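Local coordinates for transposon Tn7 transposition protein TnsA (Escherichia coli, PDB 1T0F) that cuts the 5' DNA strands at the ends of Tn7 as the endonuclease subunit of the transposase it forms with TnsB, at residues L194-L205 against E234-I244. Numbering follows the deposited sequence.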
loop_
_atom_site.group_PDB
_atom_site.type_symbol
_atom_site.label_atom_id
_atom_site.label_comp_id
_atom_site.label_asym_id
_atom_site.label_seq_id
_atom_site.Cartn_x
_atom_site.Cartn_y
_atom_site.Cartn_z
ATOM N N LEU A 194 -26.160 -1.793 3.770
ATOM C CA LEU A 194 -25.370 -0.950 2.878
ATOM C C LEU A 194 -24.778 -1.791 1.757
ATOM O O LEU A 194 -24.747 -1.364 0.605
ATOM C CB LEU A 194 -24.248 -0.247 3.651
ATOM C CG LEU A 194 -23.372 0.706 2.827
ATOM C CD1 LEU A 194 -24.245 1.681 2.053
ATOM C CD2 LEU A 194 -22.425 1.452 3.751
ATOM N N LEU A 195 -24.314 -2.990 2.097
ATOM C CA LEU A 195 -23.739 -3.890 1.107
ATOM C C LEU A 195 -24.807 -4.273 0.074
ATOM O O LEU A 195 -24.502 -4.512 -1.091
ATOM C CB LEU A 195 -23.208 -5.155 1.788
ATOM C CG LEU A 195 -22.262 -6.026 0.959
ATOM C CD1 LEU A 195 -20.924 -5.307 0.822
ATOM C CD2 LEU A 195 -22.055 -7.380 1.635
ATOM N N ALA A 196 -26.060 -4.326 0.517
ATOM C CA ALA A 196 -27.175 -4.680 -0.357
ATOM C C ALA A 196 -27.460 -3.601 -1.403
ATOM O O ALA A 196 -28.197 -3.832 -2.359
ATOM C CB ALA A 196 -28.426 -4.937 0.484
ATOM N N GLN A 197 -26.872 -2.425 -1.218
ATOM C CA GLN A 197 -27.074 -1.313 -2.141
ATOM C C GLN A 197 -26.189 -1.373 -3.384
ATOM O O GLN A 197 -26.446 -0.674 -4.365
ATOM C CB GLN A 197 -26.837 0.010 -1.414
ATOM C CG GLN A 197 -27.923 0.384 -0.422
ATOM C CD GLN A 197 -29.223 0.769 -1.106
ATOM O OE1 GLN A 197 -29.905 -0.072 -1.693
ATOM N NE2 GLN A 197 -29.563 2.051 -1.045
ATOM N N LEU A 198 -25.146 -2.198 -3.343
ATOM C CA LEU A 198 -24.234 -2.309 -4.475
ATOM C C LEU A 198 -24.955 -2.662 -5.766
ATOM O O LEU A 198 -24.715 -2.045 -6.802
ATOM C CB LEU A 198 -23.147 -3.353 -4.187
ATOM C CG LEU A 198 -22.078 -2.946 -3.168
ATOM C CD1 LEU A 198 -21.238 -4.163 -2.793
ATOM C CD2 LEU A 198 -21.198 -1.847 -3.755
ATOM N N SER A 199 -25.846 -3.645 -5.699
ATOM C CA SER A 199 -26.584 -4.086 -6.877
ATOM C C SER A 199 -27.464 -2.981 -7.475
ATOM O O SER A 199 -27.331 -2.650 -8.654
ATOM C CB SER A 199 -27.430 -5.317 -6.535
ATOM O OG SER A 199 -28.132 -5.790 -7.671
ATOM N N PRO A 200 -28.372 -2.394 -6.677
ATOM C CA PRO A 200 -29.208 -1.337 -7.251
ATOM C C PRO A 200 -28.408 -0.113 -7.695
ATOM O O PRO A 200 -28.717 0.501 -8.714
ATOM C CB PRO A 200 -30.199 -1.029 -6.128
ATOM C CG PRO A 200 -29.443 -1.390 -4.889
ATOM C CD PRO A 200 -28.761 -2.672 -5.285
ATOM N N LEU A 201 -27.370 0.235 -6.940
ATOM C CA LEU A 201 -26.544 1.385 -7.291
ATOM C C LEU A 201 -25.799 1.122 -8.595
ATOM O O LEU A 201 -25.614 2.034 -9.409
ATOM C CB LEU A 201 -25.544 1.690 -6.167
ATOM C CG LEU A 201 -26.138 2.214 -4.857
ATOM C CD1 LEU A 201 -25.037 2.321 -3.803
ATOM C CD2 LEU A 201 -26.799 3.567 -5.097
ATOM N N ALA A 202 -25.378 -0.126 -8.788
ATOM C CA ALA A 202 -24.655 -0.527 -9.992
ATOM C C ALA A 202 -25.513 -0.350 -11.244
ATOM O O ALA A 202 -25.008 0.026 -12.303
ATOM C CB ALA A 202 -24.212 -1.981 -9.873
ATOM N N HIS A 203 -26.807 -0.630 -11.120
ATOM C CA HIS A 203 -27.718 -0.494 -12.253
ATOM C C HIS A 203 -27.917 0.969 -12.622
ATOM O O HIS A 203 -27.879 1.330 -13.798
ATOM C CB HIS A 203 -29.074 -1.131 -11.940
ATOM C CG HIS A 203 -29.034 -2.625 -11.853
ATOM N ND1 HIS A 203 -28.595 -3.295 -10.731
ATOM C CD2 HIS A 203 -29.362 -3.580 -12.756
ATOM C CE1 HIS A 203 -28.656 -4.598 -10.945
ATOM N NE2 HIS A 203 -29.118 -4.798 -12.166
ATOM N N ILE A 204 -28.124 1.808 -11.613
ATOM C CA ILE A 204 -28.324 3.233 -11.834
ATOM C C ILE A 204 -27.084 3.850 -12.474
ATOM O O ILE A 204 -27.172 4.546 -13.484
ATOM C CB ILE A 204 -28.631 3.962 -10.504
ATOM C CG1 ILE A 204 -29.925 3.410 -9.903
ATOM C CG2 ILE A 204 -28.747 5.466 -10.737
ATOM C CD1 ILE A 204 -30.279 3.999 -8.551
ATOM N N LEU A 205 -25.924 3.586 -11.882
ATOM C CA LEU A 205 -24.674 4.121 -12.399
ATOM C C LEU A 205 -24.413 3.639 -13.820
ATOM O O LEU A 205 -23.807 4.344 -14.624
ATOM C CB LEU A 205 -23.517 3.720 -11.476
ATOM C CG LEU A 205 -23.330 4.606 -10.237
ATOM C CD1 LEU A 205 -24.661 4.898 -9.573
ATOM C CD2 LEU A 205 -22.382 3.920 -9.270
ATOM N N GLU A 234 -23.839 6.731 0.856
ATOM C CA GLU A 234 -23.737 5.289 0.674
ATOM C C GLU A 234 -22.587 4.974 -0.277
ATOM O O GLU A 234 -21.785 4.078 -0.024
ATOM C CB GLU A 234 -25.043 4.725 0.110
ATOM C CG GLU A 234 -26.259 5.024 0.964
ATOM C CD GLU A 234 -27.507 4.327 0.458
ATOM O OE1 GLU A 234 -27.725 4.320 -0.775
ATOM O OE2 GLU A 234 -28.275 3.797 1.292
ATOM N N ILE A 235 -22.510 5.721 -1.375
ATOM C CA ILE A 235 -21.452 5.534 -2.360
ATOM C C ILE A 235 -20.098 5.811 -1.709
ATOM O O ILE A 235 -19.124 5.100 -1.945
ATOM C CB ILE A 235 -21.648 6.488 -3.571
ATOM C CG1 ILE A 235 -22.864 6.048 -4.388
ATOM C CG2 ILE A 235 -20.406 6.503 -4.450
ATOM C CD1 ILE A 235 -22.719 4.687 -5.027
ATOM N N ARG A 236 -20.048 6.848 -0.886
ATOM C CA ARG A 236 -18.819 7.219 -0.208
ATOM C C ARG A 236 -18.320 6.086 0.689
ATOM O O ARG A 236 -17.137 5.740 0.658
ATOM C CB ARG A 236 -19.051 8.488 0.619
ATOM C CG ARG A 236 -17.803 9.069 1.260
ATOM C CD ARG A 236 -18.135 10.384 1.972
ATOM N NE ARG A 236 -16.977 10.965 2.647
ATOM C CZ ARG A 236 -16.326 10.381 3.650
ATOM N NH1 ARG A 236 -16.719 9.196 4.097
ATOM N NH2 ARG A 236 -15.283 10.983 4.208
ATOM N N ALA A 237 -19.224 5.507 1.477
ATOM C CA ALA A 237 -18.861 4.422 2.387
ATOM C C ALA A 237 -18.413 3.170 1.637
ATOM O O ALA A 237 -17.423 2.529 2.013
ATOM C CB ALA A 237 -20.040 4.094 3.311
ATOM N N LEU A 238 -19.131 2.820 0.573
ATOM C CA LEU A 238 -18.781 1.637 -0.206
ATOM C C LEU A 238 -17.454 1.841 -0.939
ATOM O O LEU A 238 -16.679 0.898 -1.116
ATOM C CB LEU A 238 -19.899 1.315 -1.206
ATOM C CG LEU A 238 -21.194 0.795 -0.566
ATOM C CD1 LEU A 238 -22.356 0.865 -1.564
ATOM C CD2 LEU A 238 -20.965 -0.637 -0.080
ATOM N N THR A 239 -17.187 3.076 -1.352
ATOM C CA THR A 239 -15.948 3.379 -2.057
ATOM C C THR A 239 -14.751 3.331 -1.100
ATOM O O THR A 239 -13.708 2.776 -1.432
ATOM C CB THR A 239 -15.993 4.778 -2.722
ATOM O OG1 THR A 239 -17.071 4.827 -3.667
ATOM C CG2 THR A 239 -14.693 5.049 -3.466
ATOM N N ALA A 240 -14.912 3.907 0.088
ATOM C CA ALA A 240 -13.835 3.924 1.082
ATOM C C ALA A 240 -13.455 2.503 1.494
ATOM O O ALA A 240 -12.287 2.210 1.776
ATOM C CB ALA A 240 -14.269 4.725 2.301
ATOM N N ASN A 241 -14.445 1.619 1.524
ATOM C CA ASN A 241 -14.214 0.229 1.888
ATOM C C ASN A 241 -13.700 -0.609 0.725
ATOM O O ASN A 241 -13.356 -1.780 0.904
ATOM C CB ASN A 241 -15.492 -0.379 2.463
ATOM C CG ASN A 241 -15.707 0.002 3.909
ATOM O OD1 ASN A 241 -15.147 -0.618 4.807
ATOM N ND2 ASN A 241 -16.501 1.045 4.141
ATOM N N GLY A 242 -13.654 -0.011 -0.465
ATOM C CA GLY A 242 -13.130 -0.709 -1.630
ATOM C C GLY A 242 -14.103 -1.428 -2.549
ATOM O O GLY A 242 -13.699 -1.900 -3.617
ATOM N N PHE A 243 -15.368 -1.530 -2.148
ATOM C CA PHE A 243 -16.361 -2.212 -2.974
ATOM C C PHE A 243 -16.617 -1.441 -4.263
ATOM O O PHE A 243 -17.047 -2.004 -5.266
ATOM C CB PHE A 243 -17.643 -2.423 -2.175
ATOM C CG PHE A 243 -17.459 -3.359 -1.022
ATOM C CD1 PHE A 243 -17.033 -4.663 -1.244
ATOM C CD2 PHE A 243 -17.651 -2.927 0.284
ATOM C CE1 PHE A 243 -16.794 -5.528 -0.185
ATOM C CE2 PHE A 243 -17.414 -3.786 1.357
ATOM C CZ PHE A 243 -16.984 -5.090 1.118
ATOM N N ILE A 244 -16.327 -0.147 -4.225
ATOM C CA ILE A 244 -16.461 0.701 -5.392
ATOM C C ILE A 244 -15.111 1.372 -5.595
ATOM O O ILE A 244 -14.523 1.882 -4.643
ATOM C CB ILE A 244 -17.520 1.805 -5.182
ATOM C CG1 ILE A 244 -18.897 1.174 -4.972
ATOM C CG2 ILE A 244 -17.547 2.751 -6.388
ATOM C CD1 ILE A 244 -19.981 2.197 -4.652
#
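Leu-238 is the apolar centre of this contact, its branched end suited to meeting three leucines. Its CD1 lies 3.7 Å from CD2 of Leu-198 and also touches CD1 of Leu-201, while its CG packs on CG of Leu-194. With CG of Leu-194 anti to the backbone N (chi1 -178°), its two methyls spread over one face of helix 230-240: CD1 rests on CB of Glu-234, and CD2 sits 3.6 Å from CB of Ala-237, a small residue that lets it come close. CD1 of Ile-235 meets CD1 of Leu-201 at 3.5 Å. Leu-195 places CD1 over one face of the Phe-243 ring, a CH-pi contact 3.9 Å from the centroid.

At the polar margin, the bent chain of Gln-197 lets its NH2 group hydrogen-bond both carboxylate oxygens of Glu-234, NE2 lying 2.9 Å from OE1 and 3.2 Å from OE2. Both bonds are somewhat bent and arrive on the syn sides, tilted from the carboxylate plane; amide and carboxylate planes are 80° apart. Replacing Glu-234 by an alanine would probably leave the Gln-197 amide without its carboxylate mate and free to turn.

Just before Phe-243, Gly-242 adopts the positive phi of a Schellman motif ending helix 230-240; a CB there would press on the carbonyl O of Asn-241, so glycine suits it. The turn thus brings Phe-243 and Ile-244 back toward Leu-198.

In this C-terminal TnsA family region, of the helix-turn-helix clan, segments 198-205 and 234-240 cross at -107°, with Ile-262 of strand 261-262 touching Leu-198, Leu-205 and Ile-244, and helix 173-183 packing against Thr-239.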